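Local coordinates for putative laminarinase (Phanerochaete chrysosporium, PDB 2W39), which probably hydrolyses beta-glucans such as laminarin and lichenin, as an extracellular family 16 glycoside hydrolase of a white rot fungus, at residues Pro209-Ala213 with Ser214-Thr218; Ala188-Thr192 with Asn193-Lys197; Gly271-Val274 with Asp275-Asn279; Ser282-Ala285 with Asn286-Trp289. All coordinates share one frame; numbering follows the deposited sequence. Where two conformers were deposited one is given.

Contact 1 of 4, residues Pro209-Ala213 with Ser214-Thr218; sequences PNDIA and SGPAT
N210 and S214 face each other across the last turn of a short helix, residues 210-214, just before the chain leaves it for strand 218-220. Two backbone hydrogen bonds close this end. S214 N donates to N210 O at 2.9 Å. G215 N reaches D211 O at 3.4 Å, a weak bond. G215 then turns the chain out of the helix with a positive phi of 62°. P216 follows, and a proline has no N-H to carry the helical bonding on.

The P216 ring packs against D211 by van der Waals contact, the side chains crossing at about a right angle. P216 CD lies 3.5 Å from D211 O, and P216 CG lies 4.0 Å from D211 OD1. I212 faces the sheet and packs on W186, A188 and F201.

A water joins the D211 carboxylate to the T218 backbone. D211 OD1 accepts from a water at 2.7 Å, and the same water donates to T218 O at 2.7 Å. Both protein atoms are acceptors, so the water supplies both protons. D211 OD2 takes hydrogen bonds from N220 N and W224 NE1, which tie the carboxylate to the end of strand 218-220 and to the loop after it.

The N210 amide lies alongside S214, placed there by CG standing anti to the backbone N (chi1 -171°). N210 OD1 is 3.6 Å from S214 OG, and N210 ND2 is 3.8 Å from S214 CB.

Contact 2 of 4, residues Ala188-Thr192 with Asn193-Lys197; sequences AMERT and NSFIK
T192 and F195 meet at the turn of a beta hairpin, strands 185-191 and 195-202 of the beta sandwich. T192 OG1 sits 3.7 Å above the F195 ring plane, over its centre. On the opposite face K197 CE lies 3.6 Å from the plane, over the centre. The E190 carboxylate comes to the ring edge, with OE1 3.5 Å from F195 CE1. Carboxylate and ring planes are 89° apart. F195 CG stands between its backbone N and carbonyl carbon (chi1 61°), which brings the ring over the hairpin beside E190.

The turn holds this group in place. T192 OG1 accepts from S194 N at 3.0 Å, an ST turn, and weakly from F195 N. T192 N donates to F195 O in a nearly straight bond. Further along, E190 and K197 form an antiparallel hydrogen-bonded pair, bonded both ways. R191 and I196 form the non-hydrogen-bonded pair next to it. On their face of the sheet M189 SD touches I196 CG2 at 3.9 Å, and R191 lies beside I196. R191 NH1 reaches D243 O.

E190 OE1 also bonds T221 OG1, and E190 OE2 bonds Y3 OH. A water donates to E190 OE1 at 2.8 Å and accepts from K197 NZ at 2.8 Å. E190 OE1 and K197 NZ are 5.0 Å apart. This is a water-separated pair of opposite charges, and lysine and ring edge together probably favour a negative E190.

Contact 3 of 4, residues Gly271-Val274 with Asp275-Asn279; sequences GSCV and DYVNN
S272 caps the N terminus of helix 273-279 by accepting from D275 N. S272 OG lies 3.1 Å from D275 N, and the N-H points at it with an angle of 164°. The reciprocal bond of a capping box, D275 side chain to S272 N, is replaced by a water in the D275 conformer given, one of two. That water accepts from S272 N and donates to D275 OD2, so its D275 end is less certain.

Regular helical bonds follow at once. Y276 N donates to S272 O at 3.0 Å. V277 N donates to C273 O and N278 N to V274 O, each at 2.9 Å.

Packing runs along the same turns. C273 SG lies 4.2 Å from V277 CG2. N278 CG is anti to its carbonyl carbon (chi1 -74°), which lays the amide back beside V274, with V274 CG1 3.9 Å from N278 ND2. R30 NE donates to N278 OD1, which probably helps fix the amide. On the inner side Y276 packs on F264 of helix 261-266, and C273 forms a disulfide with C254. The motif is a serine N-cap, S272 OG to D275 N, opening a short, partly buried helix.

Contact 4 of 4, residues Ser282-Ala285 with Asn286-Trp289; sequences SAFA and NAYW
F284 and A287 are the two ends of a type I beta turn that leads into strand 288-297. The F284 side chain starts at CB, 4.0 Å from A287 CB. Its CG is anti to the carbonyl carbon (chi1 -62°), which swings the ring away from the turn. F284 CD2 is still 4.1 Å from A287 CB, which lies at the ring edge. At the tip F284 CZ meets V277 CG2 and Y276 CE2. The side chain thus spans from the turn to helix 273-279.

The backbone closes the turn. A287 N donates to F284 O at 3.0 Å, but the donor stands 69° out of the carbonyl plane and misses the lone pairs. A287 is then the centre of an inverse gamma turn, with a weak bond from Y288 N to N286 O. Two waters meet N286 N. One bridges it to S282 O. The other bridges it to A283 O, weakly at N286.

Y288 puts its ring edge towards A285. Y288 CD2 lies 3.5 Å from A285 O, near the ring plane, and N286 OD1 lies at the same ring's edge. H91 stacks on Y288, and its ND1 is hydrogen-bonded to Y288 O. The slightly positive ring hydrogens of Y288 probably draw both oxygens, a weak polar supplement to the single direct hydrogen bond that closes the turn.

Overall arrangement
The chain reaches contact 2 first, where residues 188-197 turn back between strands 185-191 and 195-202. Strand 195-202 then runs on to contact 1, where helix 210-214 ends before strand 218-220. Contacts 1 and 2 touch through I212 CD1 and A188 CB, so the helix packs against the hairpin. Much later come contact 3, helix 273-279 with its N-cap, and contact 4, the turn into strand 288-297. These two touch through Y276 and V277 with A283 and F284. All four lie in series, and none nests or crosses. Strand 288-297 and the hairpin belong to one antiparallel sheet of the family 16 beta sandwich, although contacts 2 and 4 have centres about 32 Å apart.

Contact 1 of 4, residues Pro209-Ala213 with Ser214-Thr218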
loop_
_atom_site.group_PDB
_atom_site.type_symbol
_atom_site.label_atom_id
_atom_site.label_comp_id
_atom_site.label_asym_id
_atom_site.label_seq_id
_atom_site.Cartn_x
_atom_site.Cartn_y
_atom_site.Cartn_z
ATOM N N PRO A 209 -0.998 -15.396 -13.144
ATOM C CA PRO A 209 -2.299 -16.046 -13.295
ATOM C C PRO A 209 -3.293 -15.176 -14.056
ATOM O O PRO A 209 -3.439 -13.992 -13.760
ATOM C CB PRO A 209 -2.757 -16.261 -11.846
ATOM C CG PRO A 209 -1.471 -16.392 -11.095
ATOM C CD PRO A 209 -0.569 -15.365 -11.733
ATOM N N ASN A 210 -4.012 -15.776 -15.001
ATOM C CA ASN A 210 -5.030 -15.031 -15.732
ATOM C C ASN A 210 -6.059 -14.389 -14.788
ATOM O O ASN A 210 -6.529 -13.279 -15.024
ATOM C CB ASN A 210 -5.703 -15.915 -16.777
ATOM C CG ASN A 210 -6.598 -15.137 -17.680
ATOM O OD1 ASN A 210 -6.164 -14.654 -18.742
ATOM N ND2 ASN A 210 -7.839 -14.968 -17.275
ATOM N N ASP A 211 -6.405 -15.101 -13.713
ATOM C CA ASP A 211 -7.345 -14.569 -12.720
ATOM C C ASP A 211 -6.931 -13.181 -12.233
ATOM O O ASP A 211 -7.768 -12.302 -12.039
ATOM C CB ASP A 211 -7.356 -15.458 -11.480
ATOM C CG ASP A 211 -8.131 -16.734 -11.646
ATOM O OD1 ASP A 211 -8.784 -16.941 -12.696
ATOM O OD2 ASP A 211 -8.087 -17.525 -10.681
ATOM N N ILE A 212 -5.638 -13.022 -11.991
ATOM C CA ILE A 212 -5.089 -11.756 -11.517
ATOM C C ILE A 212 -4.989 -10.747 -12.655
ATOM O O ILE A 212 -5.417 -9.602 -12.504
ATOM C CB ILE A 212 -3.712 -11.983 -10.859
ATOM C CG1 ILE A 212 -3.871 -12.731 -9.520
ATOM C CG2 ILE A 212 -2.944 -10.671 -10.676
ATOM C CD1 ILE A 212 -2.572 -13.142 -8.877
ATOM N N ALA A 213 -4.429 -11.166 -13.788
ATOM C CA ALA A 213 -4.102 -10.232 -14.860
ATOM C C ALA A 213 -5.336 -9.676 -15.574
ATOM O O ALA A 213 -5.353 -8.503 -15.933
ATOM C CB ALA A 213 -3.159 -10.897 -15.836
ATOM N N SER A 214 -6.359 -10.505 -15.765
ATOM C CA SER A 214 -7.528 -10.101 -16.558
ATOM C C SER A 214 -8.782 -9.779 -15.768
ATOM O O SER A 214 -9.751 -9.263 -16.326
ATOM C CB SER A 214 -7.847 -11.168 -17.595
ATOM O OG SER A 214 -6.862 -11.100 -18.603
ATOM N N GLY A 215 -8.793 -10.140 -14.495
ATOM C CA GLY A 215 -9.921 -9.798 -13.643
ATOM C C GLY A 215 -11.281 -10.363 -14.021
ATOM O O GLY A 215 -12.257 -9.626 -14.029
ATOM N N PRO A 216 -11.367 -11.677 -14.309
ATOM C CA PRO A 216 -12.677 -12.279 -14.545
ATOM C C PRO A 216 -13.475 -12.235 -13.247
ATOM O O PRO A 216 -12.913 -12.053 -12.156
ATOM C CB PRO A 216 -12.335 -13.740 -14.880
ATOM C CG PRO A 216 -11.059 -13.987 -14.130
ATOM C CD PRO A 216 -10.306 -12.687 -14.361
ATOM N N ALA A 217 -14.776 -12.457 -13.348
ATOM C CA ALA A 217 -15.616 -12.360 -12.168
ATOM C C ALA A 217 -15.491 -13.561 -11.223
ATOM O O ALA A 217 -15.893 -13.458 -10.075
ATOM C CB ALA A 217 -17.066 -12.104 -12.547
ATOM N N THR A 218 -14.959 -14.690 -11.705
ATOM C CA THR A 218 -14.706 -15.870 -10.868
ATOM C C THR A 218 -13.204 -16.142 -10.828
ATOM O O THR A 218 -12.552 -16.141 -11.884
ATOM C CB THR A 218 -15.438 -17.111 -11.415
ATOM O OG1 THR A 218 -16.847 -16.869 -11.409
ATOM C CG2 THR A 218 -15.137 -18.320 -10.577
HETATM O O HOH W 1 -11.205 -18.093 -13.167
#

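Contact 2 of 4, residues Ala188-Thr192 with Asn193-Lys197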
loop_
_atom_site.group_PDB
_atom_site.type_symbol
_atom_site.label_atom_id
_atom_site.label_comp_id
_atom_site.label_asym_id
_atom_site.label_seq_id
_atom_site.Cartn_x
_atom_site.Cartn_y
_atom_site.Cartn_z
ATOM N N ALA A 188 -1.880 -8.961 -5.343
ATOM C CA ALA A 188 -3.120 -9.614 -4.912
ATOM C C ALA A 188 -2.947 -10.048 -3.468
ATOM O O ALA A 188 -1.880 -10.523 -3.071
ATOM C CB ALA A 188 -3.437 -10.805 -5.797
ATOM N N MET A 189 -4.003 -9.897 -2.679
ATOM C CA MET A 189 -3.969 -10.285 -1.271
ATOM C C MET A 189 -5.201 -11.122 -0.998
ATOM O O MET A 189 -6.316 -10.673 -1.284
ATOM C CB MET A 189 -3.915 -9.029 -0.389
ATOM C CG MET A 189 -3.710 -9.254 1.110
ATOM S SD MET A 189 -5.151 -9.931 1.978
ATOM C CE MET A 189 -6.328 -8.601 1.788
ATOM N N GLU A 190 -4.994 -12.340 -0.490
ATOM C CA GLU A 190 -6.068 -13.202 -0.020
ATOM C C GLU A 190 -6.030 -13.265 1.496
ATOM O O GLU A 190 -5.000 -13.593 2.088
ATOM C CB GLU A 190 -5.935 -14.615 -0.610
ATOM C CG GLU A 190 -7.008 -15.577 -0.081
ATOM C CD GLU A 190 -6.883 -16.995 -0.587
ATOM O OE1 GLU A 190 -5.826 -17.343 -1.140
ATOM O OE2 GLU A 190 -7.855 -17.771 -0.396
ATOM N N ARG A 191 -7.170 -12.963 2.116
ATOM C CA ARG A 191 -7.317 -13.067 3.563
ATOM C C ARG A 191 -8.443 -14.052 3.860
ATOM O O ARG A 191 -9.568 -13.912 3.380
ATOM C CB ARG A 191 -7.673 -11.708 4.167
ATOM C CG ARG A 191 -8.097 -11.817 5.622
ATOM C CD ARG A 191 -8.321 -10.469 6.284
ATOM N NE ARG A 191 -9.222 -10.642 7.419
ATOM C CZ ARG A 191 -9.963 -9.665 7.929
ATOM N NH1 ARG A 191 -9.806 -8.417 7.506
ATOM N NH2 ARG A 191 -10.841 -9.944 8.881
ATOM N N THR A 192 -8.122 -15.044 4.679
ATOM C CA THR A 192 -9.094 -15.978 5.217
ATOM C C THR A 192 -8.932 -16.027 6.732
ATOM O O THR A 192 -8.093 -15.325 7.299
ATOM C CB THR A 192 -8.919 -17.396 4.643
ATOM O OG1 THR A 192 -7.761 -18.005 5.223
ATOM C CG2 THR A 192 -8.824 -17.384 3.117
ATOM N N ASN A 193 -9.730 -16.863 7.396
ATOM C CA ASN A 193 -9.553 -17.056 8.833
ATOM C C ASN A 193 -8.206 -17.657 9.156
ATOM O O ASN A 193 -7.712 -17.497 10.283
ATOM C CB ASN A 193 -10.603 -18.001 9.404
ATOM C CG ASN A 193 -10.542 -18.089 10.928
ATOM O OD1 ASN A 193 -10.183 -19.141 11.537
ATOM N ND2 ASN A 193 -10.880 -16.982 11.565
ATOM N N SER A 194 -7.655 -18.402 8.200
ATOM C CA SER A 194 -6.473 -19.213 8.409
ATOM C C SER A 194 -5.151 -18.591 7.997
ATOM O O SER A 194 -4.111 -19.066 8.415
ATOM C CB SER A 194 -6.617 -20.539 7.656
ATOM O OG SER A 194 -7.653 -21.361 8.177
ATOM N N PHE A 195 -5.172 -17.563 7.157
ATOM C CA PHE A 195 -3.936 -16.970 6.661
ATOM C C PHE A 195 -4.216 -15.663 5.956
ATOM O O PHE A 195 -5.355 -15.355 5.577
ATOM C CB PHE A 195 -3.194 -17.917 5.688
ATOM C CG PHE A 195 -3.968 -18.288 4.446
ATOM C CD1 PHE A 195 -4.174 -17.366 3.413
ATOM C CD2 PHE A 195 -4.463 -19.583 4.289
ATOM C CE1 PHE A 195 -4.891 -17.721 2.257
ATOM C CE2 PHE A 195 -5.171 -19.939 3.135
ATOM C CZ PHE A 195 -5.377 -19.003 2.135
ATOM N N ILE A 196 -3.134 -14.913 5.773
ATOM C CA ILE A 196 -3.077 -13.840 4.777
ATOM C C ILE A 196 -1.930 -14.162 3.826
ATOM O O ILE A 196 -0.856 -14.567 4.266
ATOM C CB ILE A 196 -2.914 -12.464 5.466
ATOM C CG1 ILE A 196 -4.217 -12.096 6.189
ATOM C CG2 ILE A 196 -2.533 -11.378 4.441
ATOM C CD1 ILE A 196 -4.120 -10.923 7.142
ATOM N N LYS A 197 -2.197 -13.994 2.529
ATOM C CA LYS A 197 -1.188 -14.175 1.481
ATOM C C LYS A 197 -1.149 -12.938 0.605
ATOM O O LYS A 197 -2.195 -12.345 0.311
ATOM C CB LYS A 197 -1.516 -15.379 0.592
ATOM C CG LYS A 197 -1.311 -16.725 1.277
ATOM C CD LYS A 197 -1.793 -17.886 0.430
ATOM C CE LYS A 197 -1.694 -19.192 1.219
ATOM N NZ LYS A 197 -2.197 -20.354 0.432
HETATM O O HOH W 2 -4.455 -19.741 -1.184
#

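Contact 3 of 4, residues Gly271-Val274 with Asp275-Asn279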
loop_
_atom_site.group_PDB
_atom_site.type_symbol
_atom_site.label_atom_id
_atom_site.label_comp_id
_atom_site.label_asym_id
_atom_site.label_seq_id
_atom_site.Cartn_x
_atom_site.Cartn_y
_atom_site.Cartn_z
ATOM N N GLY A 271 20.103 16.407 2.688
ATOM C CA GLY A 271 19.592 17.312 3.706
ATOM C C GLY A 271 18.518 16.684 4.570
ATOM O O GLY A 271 18.577 15.483 4.880
ATOM N N SER A 272 17.567 17.504 5.006
ATOM C CA SER A 272 16.466 16.985 5.802
ATOM C C SER A 272 15.282 16.694 4.890
ATOM O O SER A 272 15.046 17.377 3.877
ATOM C CB SER A 272 16.037 17.927 6.942
ATOM O OG SER A 272 15.024 18.843 6.536
ATOM N N CYS A 273 14.514 15.686 5.272
ATOM C CA CYS A 273 13.361 15.305 4.476
ATOM C C CYS A 273 12.364 16.454 4.368
ATOM O O CYS A 273 11.857 16.736 3.273
ATOM C CB CYS A 273 12.725 14.056 5.067
ATOM S SG CYS A 273 11.427 13.360 4.027
ATOM N N VAL A 274 12.099 17.146 5.474
ATOM C CA VAL A 274 11.077 18.191 5.437
ATOM C C VAL A 274 11.504 19.337 4.517
ATOM O O VAL A 274 10.712 19.828 3.716
ATOM C CB VAL A 274 10.720 18.695 6.850
ATOM C CG1 VAL A 274 9.827 19.939 6.795
ATOM C CG2 VAL A 274 10.032 17.587 7.628
ATOM N N ASP A 275 12.757 19.758 4.629
ATOM C CA ASP A 275 13.254 20.818 3.771
ATOM C C ASP A 275 13.229 20.400 2.284
ATOM O O ASP A 275 12.902 21.212 1.417
ATOM C CB ASP A 275 14.649 21.230 4.244
ATOM C CG ASP A 275 15.144 22.496 3.590
ATOM O OD1 ASP A 275 14.443 23.526 3.662
ATOM O OD2 ASP A 275 16.264 22.463 3.039
ATOM N N TYR A 276 13.543 19.135 1.998
ATOM C CA TYR A 276 13.520 18.612 0.640
ATOM C C TYR A 276 12.105 18.662 0.073
ATOM O O TYR A 276 11.879 19.137 -1.041
ATOM C CB TYR A 276 14.075 17.185 0.608
ATOM C CG TYR A 276 14.222 16.649 -0.795
ATOM C CD1 TYR A 276 15.390 16.890 -1.520
ATOM C CD2 TYR A 276 13.185 15.948 -1.418
ATOM C CE1 TYR A 276 15.539 16.432 -2.819
ATOM C CE2 TYR A 276 13.326 15.494 -2.723
ATOM C CZ TYR A 276 14.496 15.734 -3.415
ATOM O OH TYR A 276 14.623 15.259 -4.707
ATOM N N VAL A 277 11.158 18.167 0.865
ATOM C CA VAL A 277 9.756 18.160 0.450
ATOM C C VAL A 277 9.212 19.586 0.284
ATOM O O VAL A 277 8.456 19.846 -0.653
ATOM C CB VAL A 277 8.920 17.319 1.439
ATOM C CG1 VAL A 277 7.409 17.509 1.200
ATOM C CG2 VAL A 277 9.303 15.846 1.314
ATOM N N ASN A 278 9.605 20.521 1.153
ATOM C CA ASN A 278 9.141 21.897 1.016
ATOM C C ASN A 278 9.616 22.532 -0.288
ATOM O O ASN A 278 8.873 23.227 -0.969
ATOM C CB ASN A 278 9.673 22.779 2.158
ATOM C CG ASN A 278 8.983 22.538 3.484
ATOM O OD1 ASN A 278 7.954 21.873 3.556
ATOM N ND2 ASN A 278 9.558 23.099 4.560
ATOM N N ASN A 279 10.883 22.302 -0.614
ATOM C CA ASN A 279 11.589 23.174 -1.551
ATOM C C ASN A 279 11.789 22.633 -2.952
ATOM O O ASN A 279 12.275 23.361 -3.821
ATOM C CB ASN A 279 12.879 23.671 -0.903
ATOM C CG ASN A 279 12.582 24.547 0.297
ATOM O OD1 ASN A 279 13.073 24.315 1.398
ATOM N ND2 ASN A 279 11.737 25.545 0.090
HETATM O O HOH W 3 17.969 20.174 3.826
#

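Contact 4 of 4, residues Ser282-Ala285 with Asn286-Trp289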
loop_
_atom_site.group_PDB
_atom_site.type_symbol
_atom_site.label_atom_id
_atom_site.label_comp_id
_atom_site.label_asym_id
_atom_site.label_seq_id
_atom_site.Cartn_x
_atom_site.Cartn_y
_atom_site.Cartn_z
ATOM N N SER A 282 9.179 20.172 -8.126
ATOM C CA SER A 282 9.366 19.457 -9.383
ATOM C C SER A 282 9.829 18.022 -9.174
ATOM O O SER A 282 9.519 17.142 -9.985
ATOM C CB SER A 282 10.322 20.215 -10.306
ATOM O OG SER A 282 9.726 21.432 -10.717
ATOM N N ALA A 283 10.541 17.784 -8.071
ATOM C CA ALA A 283 11.040 16.450 -7.737
ATOM C C ALA A 283 9.908 15.467 -7.413
ATOM O O ALA A 283 10.167 14.281 -7.233
ATOM C CB ALA A 283 12.018 16.521 -6.574
ATOM N N PHE A 284 8.678 15.971 -7.324
ATOM C CA PHE A 284 7.511 15.142 -7.032
ATOM C C PHE A 284 6.601 14.947 -8.228
ATOM O O PHE A 284 5.508 14.405 -8.084
ATOM C CB PHE A 284 6.782 15.687 -5.795
ATOM C CG PHE A 284 7.653 15.650 -4.593
ATOM C CD1 PHE A 284 8.289 16.799 -4.144
ATOM C CD2 PHE A 284 7.966 14.438 -4.003
ATOM C CE1 PHE A 284 9.169 16.734 -3.076
ATOM C CE2 PHE A 284 8.831 14.373 -2.928
ATOM C CZ PHE A 284 9.437 15.528 -2.477
ATOM N N ALA A 285 7.062 15.323 -9.425
ATOM C CA ALA A 285 6.273 15.075 -10.636
ATOM C C ALA A 285 5.992 13.581 -10.843
ATOM O O ALA A 285 4.951 13.218 -11.382
ATOM C CB ALA A 285 6.955 15.679 -11.859
ATOM N N ASN A 286 6.904 12.731 -10.383
ATOM C CA ASN A 286 6.726 11.285 -10.506
ATOM C C ASN A 286 6.210 10.624 -9.239
ATOM O O ASN A 286 6.187 9.403 -9.139
ATOM C CB ASN A 286 7.991 10.621 -11.039
ATOM C CG ASN A 286 8.234 10.964 -12.504
ATOM O OD1 ASN A 286 7.286 11.070 -13.290
ATOM N ND2 ASN A 286 9.495 11.147 -12.872
ATOM N N ALA A 287 5.732 11.443 -8.307
ATOM C CA ALA A 287 5.145 10.943 -7.066
ATOM C C ALA A 287 3.643 10.727 -7.264
ATOM O O ALA A 287 2.815 11.432 -6.681
ATOM C CB ALA A 287 5.431 11.907 -5.928
ATOM N N TYR A 288 3.314 9.753 -8.111
ATOM C CA TYR A 288 1.920 9.433 -8.407
ATOM C C TYR A 288 1.681 7.938 -8.475
ATOM O O TYR A 288 2.549 7.162 -8.901
ATOM C CB TYR A 288 1.435 10.094 -9.720
ATOM C CG TYR A 288 2.085 9.617 -11.002
ATOM C CD1 TYR A 288 1.505 8.609 -11.778
ATOM C CD2 TYR A 288 3.264 10.207 -11.462
ATOM C CE1 TYR A 288 2.101 8.190 -12.978
ATOM C CE2 TYR A 288 3.861 9.786 -12.637
ATOM C CZ TYR A 288 3.280 8.778 -13.381
ATOM O OH TYR A 288 3.867 8.360 -14.551
ATOM N N TRP A 289 0.488 7.546 -8.040
ATOM C CA TRP A 289 -0.083 6.254 -8.377
ATOM C C TRP A 289 -0.800 6.386 -9.709
ATOM O O TRP A 289 -1.506 7.369 -9.936
ATOM C CB TRP A 289 -1.141 5.877 -7.341
ATOM C CG TRP A 289 -0.661 5.525 -5.962
ATOM C CD1 TRP A 289 -0.648 6.337 -4.859
ATOM C CD2 TRP A 289 -0.194 4.247 -5.530
ATOM N NE1 TRP A 289 -0.166 5.640 -3.763
ATOM C CE2 TRP A 289 0.096 4.350 -4.150
ATOM C CE3 TRP A 289 0.003 3.017 -6.178
ATOM C CZ2 TRP A 289 0.562 3.264 -3.402
ATOM C CZ3 TRP A 289 0.490 1.941 -5.430
ATOM C CH2 TRP A 289 0.763 2.074 -4.063
HETATM O O HOH W 4 9.691 14.148 -10.541
HETATM O O HOH W 5 8.963 12.047 -8.273
#